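Local coordinates for uncharacterized protein (Nostoc punctiforme, PDB 2R3S) that probably transfers a methyl group from S-adenosylmethionine to a hydroxyl group of an acceptor, as a putative O-methyltransferase, at the interface of chains A and B. Coordinates in Å, arbitrary orientation; residue numbers count along the deposited sequence, not the author numbering. Chains: chain A/B, uncharacterized protein.

Contacts 2 and 3 are twins under the two-fold axis: in each, helix 113-119 of one chain lies against the end of the helix beginning at residue 17 of the other, and their C-alpha centres are about 33 Å apart. Contact 1 sits about 14 Å from contact 3 and about 29 Å from contact 2. It shares with contact 3 helix 17-28 of chain A, which meets chain B's helix 8-14 in one and its helix 113-119 in the other. One subunit is thus gripped at separate points along its sequence, as expected of the intertwined dimers of plant-type O-methyltransferases.

Contact 1: the interface of chains A and B. Residues chain A 23, 27, 68, 86, 94-95, 98; chain B 10, 14.
B:Phe10, on helix 8-14, pushes its ring into an apolar pocket of chain A, and A:Leu86 and A:Ile98 are prominent in the wall that receives it. This is a knob-in-pocket contact of the O-methyltransferase dimerisation domain, in which the N-terminal helix of one subunit is taken up by the other; 84 Å² of the phenylalanine is hidden. A methyl lies over each face of the ring, one from each chain and both displaced toward the rim. On one face it is CD2 of A:Leu86, 3.8 Å from the ring centroid in a CH-pi contact. On the opposite face it is CG2 of B:Val14, from the same helix. CG of B:Phe10 stands anti to the backbone N (chi1 169°), a setting that lays the ring toward B:Val14 on the next turn and presents its other face and rim to chain A. Around the rim, A:Ile23 brings CG1 to the edge in the ring plane, 3.8 Å from CD1 of B:Phe10, the two side chains crossing at about a right angle. CG2 of A:Val94 lies outside the rim but above the plane, on the A:Leu86 side, 3.9 Å from CD2 of B:Phe10. Behind the ring, A:Phe68 turns its own edge toward the backbone, with CE1 3.7 Å from CA of B:Phe10. A:Ile98 serves both chain B residues through one methyl: its CG2 lies 4.0 Å from CZ of B:Phe10 and 3.9 Å from CG2 of B:Val14.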
loop_
_atom_site.group_PDB
_atom_site.type_symbol
_atom_site.label_atom_id
_atom_site.label_comp_id
_atom_site.label_asym_id
_atom_site.label_seq_id
_atom_site.Cartn_x
_atom_site.Cartn_y
_atom_site.Cartn_z
ATOM N N ILE A 23 2.756 5.335 -7.692
ATOM C CA ILE A 23 4.135 5.851 -7.722
ATOM C C ILE A 23 5.039 5.027 -8.626
ATOM O O ILE A 23 5.935 5.568 -9.267
ATOM C CB ILE A 23 4.777 6.024 -6.309
ATOM C CG1 ILE A 23 5.968 6.992 -6.393
ATOM C CG2 ILE A 23 5.209 4.680 -5.713
ATOM C CD1 ILE A 23 5.633 8.344 -6.962
ATOM N N VAL A 27 6.972 6.705 -11.859
ATOM C CA VAL A 27 8.416 6.584 -12.026
ATOM C C VAL A 27 8.787 5.932 -13.354
ATOM O O VAL A 27 9.673 6.423 -14.076
ATOM C CB VAL A 27 9.079 5.814 -10.846
ATOM C CG1 VAL A 27 10.492 5.440 -11.215
ATOM C CG2 VAL A 27 9.064 6.675 -9.583
ATOM N N PHE A 68 2.491 14.207 -3.996
ATOM C CA PHE A 68 3.690 14.337 -4.844
ATOM C C PHE A 68 3.745 15.610 -5.710
ATOM O O PHE A 68 4.800 15.989 -6.217
ATOM C CB PHE A 68 3.844 13.098 -5.721
ATOM C CG PHE A 68 4.233 11.880 -4.948
ATOM C CD1 PHE A 68 5.567 11.610 -4.686
ATOM C CD2 PHE A 68 3.276 11.023 -4.451
ATOM C CE1 PHE A 68 5.925 10.496 -3.940
ATOM C CE2 PHE A 68 3.647 9.898 -3.693
ATOM C CZ PHE A 68 4.968 9.657 -3.451
ATOM N N LEU A 86 12.796 12.826 -7.395
ATOM C CA LEU A 86 12.065 12.022 -8.377
ATOM C C LEU A 86 12.217 12.471 -9.823
ATOM O O LEU A 86 11.812 11.737 -10.760
ATOM C CB LEU A 86 10.588 11.978 -7.995
ATOM C CG LEU A 86 10.316 11.238 -6.670
ATOM C CD1 LEU A 86 8.841 11.342 -6.290
ATOM C CD2 LEU A 86 10.816 9.784 -6.781
ATOM N N VAL A 94 16.344 9.340 -6.513
ATOM C CA VAL A 94 16.336 8.004 -5.942
ATOM C C VAL A 94 15.252 7.106 -6.539
ATOM O O VAL A 94 15.070 5.983 -6.122
ATOM C CB VAL A 94 16.160 8.059 -4.418
ATOM C CG1 VAL A 94 17.451 8.613 -3.762
ATOM C CG2 VAL A 94 14.948 8.866 -4.064
ATOM N N GLY A 95 14.569 7.576 -7.557
ATOM C CA GLY A 95 13.408 6.883 -8.065
ATOM C C GLY A 95 13.624 5.445 -8.499
ATOM O O GLY A 95 12.697 4.673 -8.441
ATOM N N ILE A 98 12.941 1.607 -6.757
ATOM C CA ILE A 98 11.818 0.676 -6.962
ATOM C C ILE A 98 12.255 -0.622 -7.665
ATOM O O ILE A 98 11.558 -1.631 -7.593
ATOM C CB ILE A 98 10.607 1.302 -7.760
ATOM C CG1 ILE A 98 10.997 1.655 -9.210
ATOM C CG2 ILE A 98 10.013 2.508 -7.026
ATOM C CD1 ILE A 98 9.731 1.917 -10.158
ATOM N N PHE B 10 8.019 9.537 -0.785
ATOM C CA PHE B 10 8.329 8.546 -1.848
ATOM C C PHE B 10 8.463 7.091 -1.294
ATOM O O PHE B 10 7.716 6.164 -1.677
ATOM C CB PHE B 10 9.593 8.948 -2.611
ATOM C CG PHE B 10 10.119 7.858 -3.534
ATOM C CD1 PHE B 10 9.342 7.396 -4.598
ATOM C CD2 PHE B 10 11.398 7.332 -3.358
ATOM C CE1 PHE B 10 9.818 6.435 -5.461
ATOM C CE2 PHE B 10 11.889 6.365 -4.213
ATOM C CZ PHE B 10 11.098 5.904 -5.260
ATOM N N VAL B 14 5.958 3.977 -1.790
ATOM C CA VAL B 14 6.479 2.781 -2.455
ATOM C C VAL B 14 6.155 1.536 -1.644
ATOM O O VAL B 14 5.774 0.526 -2.199
ATOM C CB VAL B 14 8.032 2.871 -2.716
ATOM C CG1 VAL B 14 8.627 1.515 -3.108
ATOM C CG2 VAL B 14 8.372 3.933 -3.816
#

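Contact 2: the interface of chains A and B. Residues chain A 113-114, 117-118; chain B 24-25, 28-29, 50.
A helix-to-helix interface joins the two subunits here, helix 113-119 of chain A resting on the C-terminal end of helix 17-29 of chain B, and it ties together the two halves of the likely dimer. The chain B helix belongs to the O-methyltransferase dimerisation domain. A:Thr114, with 72 Å² hidden, works with both branches. Its hydroxyl OG1 donates to the carboxylate oxygen OE1 of B:Glu28 at 2.7 Å, reaching that oxygen nearly along its C-O axis. The glutamate runs extended beyond CG (chi2 -179°), which carries the carboxylate out to the threonine; the two side chains cross at about a right angle. A water lies beside the pair, 3.2 Å from the backbone N of A:Thr114, 3.2 Å from OE1 of B:Glu28 and a short 2.5 Å from OG1 of A:Thr114. It therefore links the first turn of the chain A helix to the same carboxylate oxygen that takes the hydroxyl. OG1 of A:Thr114 also sits against B:Ala25, 3.3 Å from its CA, where the short side chain permits the helices to approach. The hydroxyl stands beside the backbone N, anti to the carbonyl carbon (chi1 -55°), which leaves CG2 of A:Thr114 facing B:Leu29 and sliding past it, 3.7 Å from CD2. The other methyl of B:Leu29, CD1, meets CG1 of A:Val117 at 3.5 Å, the side chains crossing obliquely. CD2 of A:Leu118 lies between CD2 of B:Leu29, at 4.0 Å, and the carbonyl O of B:Gln50.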
loop_
_atom_site.group_PDB
_atom_site.type_symbol
_atom_site.label_atom_id
_atom_site.label_comp_id
_atom_site.label_asym_id
_atom_site.label_seq_id
_atom_site.Cartn_x
_atom_site.Cartn_y
_atom_site.Cartn_z
ATOM N N LEU A 113 0.955 -12.760 3.604
ATOM C CA LEU A 113 1.487 -12.446 4.901
ATOM C C LEU A 113 0.770 -13.287 5.944
ATOM O O LEU A 113 1.368 -13.634 6.957
ATOM C CB LEU A 113 1.339 -10.954 5.161
ATOM C CG LEU A 113 2.184 -10.260 6.206
ATOM C CD1 LEU A 113 3.676 -10.525 6.012
ATOM C CD2 LEU A 113 1.862 -8.762 6.134
ATOM N N THR A 114 -0.484 -13.666 5.683
ATOM C CA THR A 114 -1.195 -14.556 6.595
ATOM C C THR A 114 -0.426 -15.847 6.793
ATOM O O THR A 114 -0.286 -16.308 7.920
ATOM C CB THR A 114 -2.609 -14.889 6.133
ATOM O OG1 THR A 114 -3.342 -13.669 5.912
ATOM C CG2 THR A 114 -3.322 -15.728 7.201
ATOM N N VAL A 117 2.634 -15.220 8.988
ATOM C CA VAL A 117 2.258 -15.071 10.407
ATOM C C VAL A 117 1.937 -16.437 10.996
ATOM O O VAL A 117 2.357 -16.774 12.106
ATOM C CB VAL A 117 1.047 -14.101 10.595
ATOM C CG1 VAL A 117 0.596 -14.099 12.045
ATOM C CG2 VAL A 117 1.402 -12.691 10.100
ATOM N N LEU A 118 1.243 -17.259 10.223
ATOM C CA LEU A 118 0.889 -18.603 10.671
ATOM C C LEU A 118 2.111 -19.450 10.997
ATOM O O LEU A 118 2.155 -20.099 12.035
ATOM C CB LEU A 118 0.037 -19.320 9.614
ATOM C CG LEU A 118 -1.459 -19.063 9.684
ATOM C CD1 LEU A 118 -2.151 -19.719 8.471
ATOM C CD2 LEU A 118 -2.075 -19.595 11.010
ATOM N N LYS B 24 -4.873 -7.104 5.734
ATOM C CA LYS B 24 -5.465 -8.336 5.222
ATOM C C LYS B 24 -5.170 -9.518 6.170
ATOM O O LYS B 24 -6.074 -10.262 6.532
ATOM C CB LYS B 24 -4.953 -8.613 3.823
ATOM C CG LYS B 24 -5.579 -9.799 3.194
ATOM C CD LYS B 24 -5.035 -10.046 1.833
ATOM C CE LYS B 24 -5.909 -11.044 1.168
ATOM N NZ LYS B 24 -5.235 -11.736 0.072
ATOM N N ALA B 25 -3.916 -9.669 6.603
ATOM C CA ALA B 25 -3.571 -10.785 7.491
ATOM C C ALA B 25 -4.352 -10.708 8.817
ATOM O O ALA B 25 -4.893 -11.730 9.306
ATOM C CB ALA B 25 -2.060 -10.844 7.722
ATOM N N GLU B 28 -8.097 -11.569 8.260
ATOM C CA GLU B 28 -8.201 -13.008 8.004
ATOM C C GLU B 28 -7.936 -13.851 9.220
ATOM O O GLU B 28 -8.537 -14.920 9.357
ATOM C CB GLU B 28 -7.264 -13.440 6.855
ATOM C CG GLU B 28 -7.772 -12.977 5.470
ATOM C CD GLU B 28 -6.884 -13.414 4.307
ATOM O OE1 GLU B 28 -5.711 -13.794 4.532
ATOM O OE2 GLU B 28 -7.382 -13.367 3.165
ATOM N N LEU B 29 -7.043 -13.388 10.089
ATOM C CA LEU B 29 -6.661 -14.135 11.290
ATOM C C LEU B 29 -7.517 -13.776 12.484
ATOM O O LEU B 29 -7.434 -14.413 13.540
ATOM C CB LEU B 29 -5.166 -13.956 11.635
ATOM C CG LEU B 29 -4.159 -14.617 10.685
ATOM C CD1 LEU B 29 -2.757 -14.129 10.959
ATOM C CD2 LEU B 29 -4.199 -16.158 10.753
ATOM N N GLN B 50 -4.275 -19.212 16.601
ATOM C CA GLN B 50 -3.627 -20.420 16.113
ATOM C C GLN B 50 -2.468 -20.121 15.123
ATOM O O GLN B 50 -2.358 -20.763 14.067
ATOM C CB GLN B 50 -4.700 -21.387 15.541
ATOM C CG GLN B 50 -5.864 -21.686 16.541
ATOM C CD GLN B 50 -7.134 -22.312 15.905
ATOM O OE1 GLN B 50 -7.604 -23.379 16.334
ATOM N NE2 GLN B 50 -7.697 -21.636 14.907
HETATM O O HOH W 1 -2.778 -12.864 3.595
#

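Contact 3: the interface of chains A and B. Residues chain A 25, 28-29, 50-51; chain B 113-114, 117-118.
A:Glu28 and B:Thr114 supply a polar link in this helix-packing contact, in which helix 113-119 of chain B lies on the dimerisation domain of chain A, as in O-methyltransferase dimers. The hydroxyl OG1 of B:Thr114 donates to the carboxylate oxygen OE1 of A:Glu28 across a short 2.5 Å. The hydroxyl approaches nearly along the C-O axis of that oxygen. It stands beside its own backbone N and anti to the carbonyl carbon (chi1 -51°), which turns it toward the glutamate; the methyl CG2 of B:Thr114 lies beside the same OE1 of A:Glu28 and also meets A:Leu29. The apolar contacts begin at A:Ala25, whose CB lies 3.9 Å from CA of B:Thr114 and lets the helix come in close. A:Leu29, with 48 Å² hidden, follows: its CD1 reaches CG1 of B:Val117 at 3.5 Å, while CD2 is shared between CG2 of B:Thr114 at 4.0 Å and CD2 of B:Leu118 at 4.1 Å. The leucine and the threonine run past each other in opposite directions. Farther along the chain B helix, A:Thr51 packs by its methyl, CG2 lying 3.8 Å from CD2 of B:Leu118 with the side chains at about a right angle. Beside B:Val117 the same threonine points the same way as the valine, and its CB sits 3.6 Å from the valine's backbone O.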
loop_
_atom_site.group_PDB
_atom_site.type_symbol
_atom_site.label_atom_id
_atom_site.label_comp_id
_atom_site.label_asym_id
_atom_site.label_seq_id
_atom_site.Cartn_x
_atom_site.Cartn_y
_atom_site.Cartn_z
ATOM N N ALA A 25 3.980 3.542 -11.451
ATOM C CA ALA A 25 3.649 4.038 -12.803
ATOM C C ALA A 25 4.268 5.395 -13.092
ATOM O O ALA A 25 4.828 5.605 -14.165
ATOM C CB ALA A 25 2.115 4.085 -13.044
ATOM N N GLU A 28 8.118 4.824 -13.659
ATOM C CA GLU A 28 8.326 4.111 -14.905
ATOM C C GLU A 28 8.021 4.983 -16.114
ATOM O O GLU A 28 8.638 4.833 -17.137
ATOM C CB GLU A 28 7.449 2.866 -14.978
ATOM C CG GLU A 28 7.853 1.799 -14.026
ATOM C CD GLU A 28 7.019 0.547 -14.119
ATOM O OE1 GLU A 28 5.883 0.570 -14.632
ATOM O OE2 GLU A 28 7.500 -0.453 -13.602
ATOM N N LEU A 29 7.071 5.898 -15.994
ATOM C CA LEU A 29 6.698 6.751 -17.120
ATOM C C LEU A 29 7.467 8.067 -17.153
ATOM O O LEU A 29 7.278 8.862 -18.051
ATOM C CB LEU A 29 5.193 7.022 -17.099
ATOM C CG LEU A 29 4.300 5.818 -17.386
ATOM C CD1 LEU A 29 2.827 6.202 -17.220
ATOM C CD2 LEU A 29 4.575 5.297 -18.775
ATOM N N GLN A 50 4.111 9.816 -23.706
ATOM C CA GLN A 50 3.576 8.887 -24.695
ATOM C C GLN A 50 2.495 7.978 -24.075
ATOM O O GLN A 50 2.560 6.752 -24.167
ATOM C CB GLN A 50 4.728 8.088 -25.359
ATOM C CG GLN A 50 5.727 8.964 -26.208
ATOM C CD GLN A 50 6.975 8.179 -26.617
ATOM O OE1 GLN A 50 7.563 7.462 -25.806
ATOM N NE2 GLN A 50 7.375 8.299 -27.868
ATOM N N THR A 51 1.501 8.601 -23.443
ATOM C CA THR A 51 0.412 7.873 -22.785
ATOM C C THR A 51 -0.917 8.452 -23.305
ATOM O O THR A 51 -0.905 9.450 -23.988
ATOM C CB THR A 51 0.459 8.044 -21.225
ATOM O OG1 THR A 51 0.081 9.379 -20.877
ATOM C CG2 THR A 51 1.831 7.782 -20.628
ATOM N N LEU B 113 -0.980 -0.980 -13.636
ATOM C CA LEU B 113 -1.426 0.397 -13.704
ATOM C C LEU B 113 -0.662 1.177 -14.756
ATOM O O LEU B 113 -1.243 1.979 -15.441
ATOM C CB LEU B 113 -1.319 1.086 -12.327
ATOM C CG LEU B 113 -2.012 2.432 -12.223
ATOM C CD1 LEU B 113 -3.494 2.265 -12.615
ATOM C CD2 LEU B 113 -1.862 3.043 -10.839
ATOM N N THR B 114 0.622 0.907 -14.927
ATOM C CA THR B 114 1.405 1.586 -15.979
ATOM C C THR B 114 0.788 1.381 -17.372
ATOM O O THR B 114 0.675 2.328 -18.156
ATOM C CB THR B 114 2.896 1.084 -15.964
ATOM O OG1 THR B 114 3.420 1.173 -14.625
ATOM C CG2 THR B 114 3.773 1.863 -16.936
ATOM N N VAL B 117 -2.439 3.348 -17.755
ATOM C CA VAL B 117 -2.182 4.784 -18.006
ATOM C C VAL B 117 -1.847 5.073 -19.477
ATOM O O VAL B 117 -2.331 6.058 -20.081
ATOM C CB VAL B 117 -1.065 5.325 -17.073
ATOM C CG1 VAL B 117 -0.656 6.726 -17.501
ATOM C CG2 VAL B 117 -1.546 5.332 -15.598
ATOM N N LEU B 118 -1.011 4.221 -20.053
ATOM C CA LEU B 118 -0.697 4.303 -21.473
ATOM C C LEU B 118 -1.919 4.052 -22.361
ATOM O O LEU B 118 -2.122 4.754 -23.323
ATOM C CB LEU B 118 0.377 3.286 -21.820
ATOM C CG LEU B 118 1.780 3.509 -21.266
ATOM C CD1 LEU B 118 2.439 2.164 -21.117
ATOM C CD2 LEU B 118 2.588 4.396 -22.199
#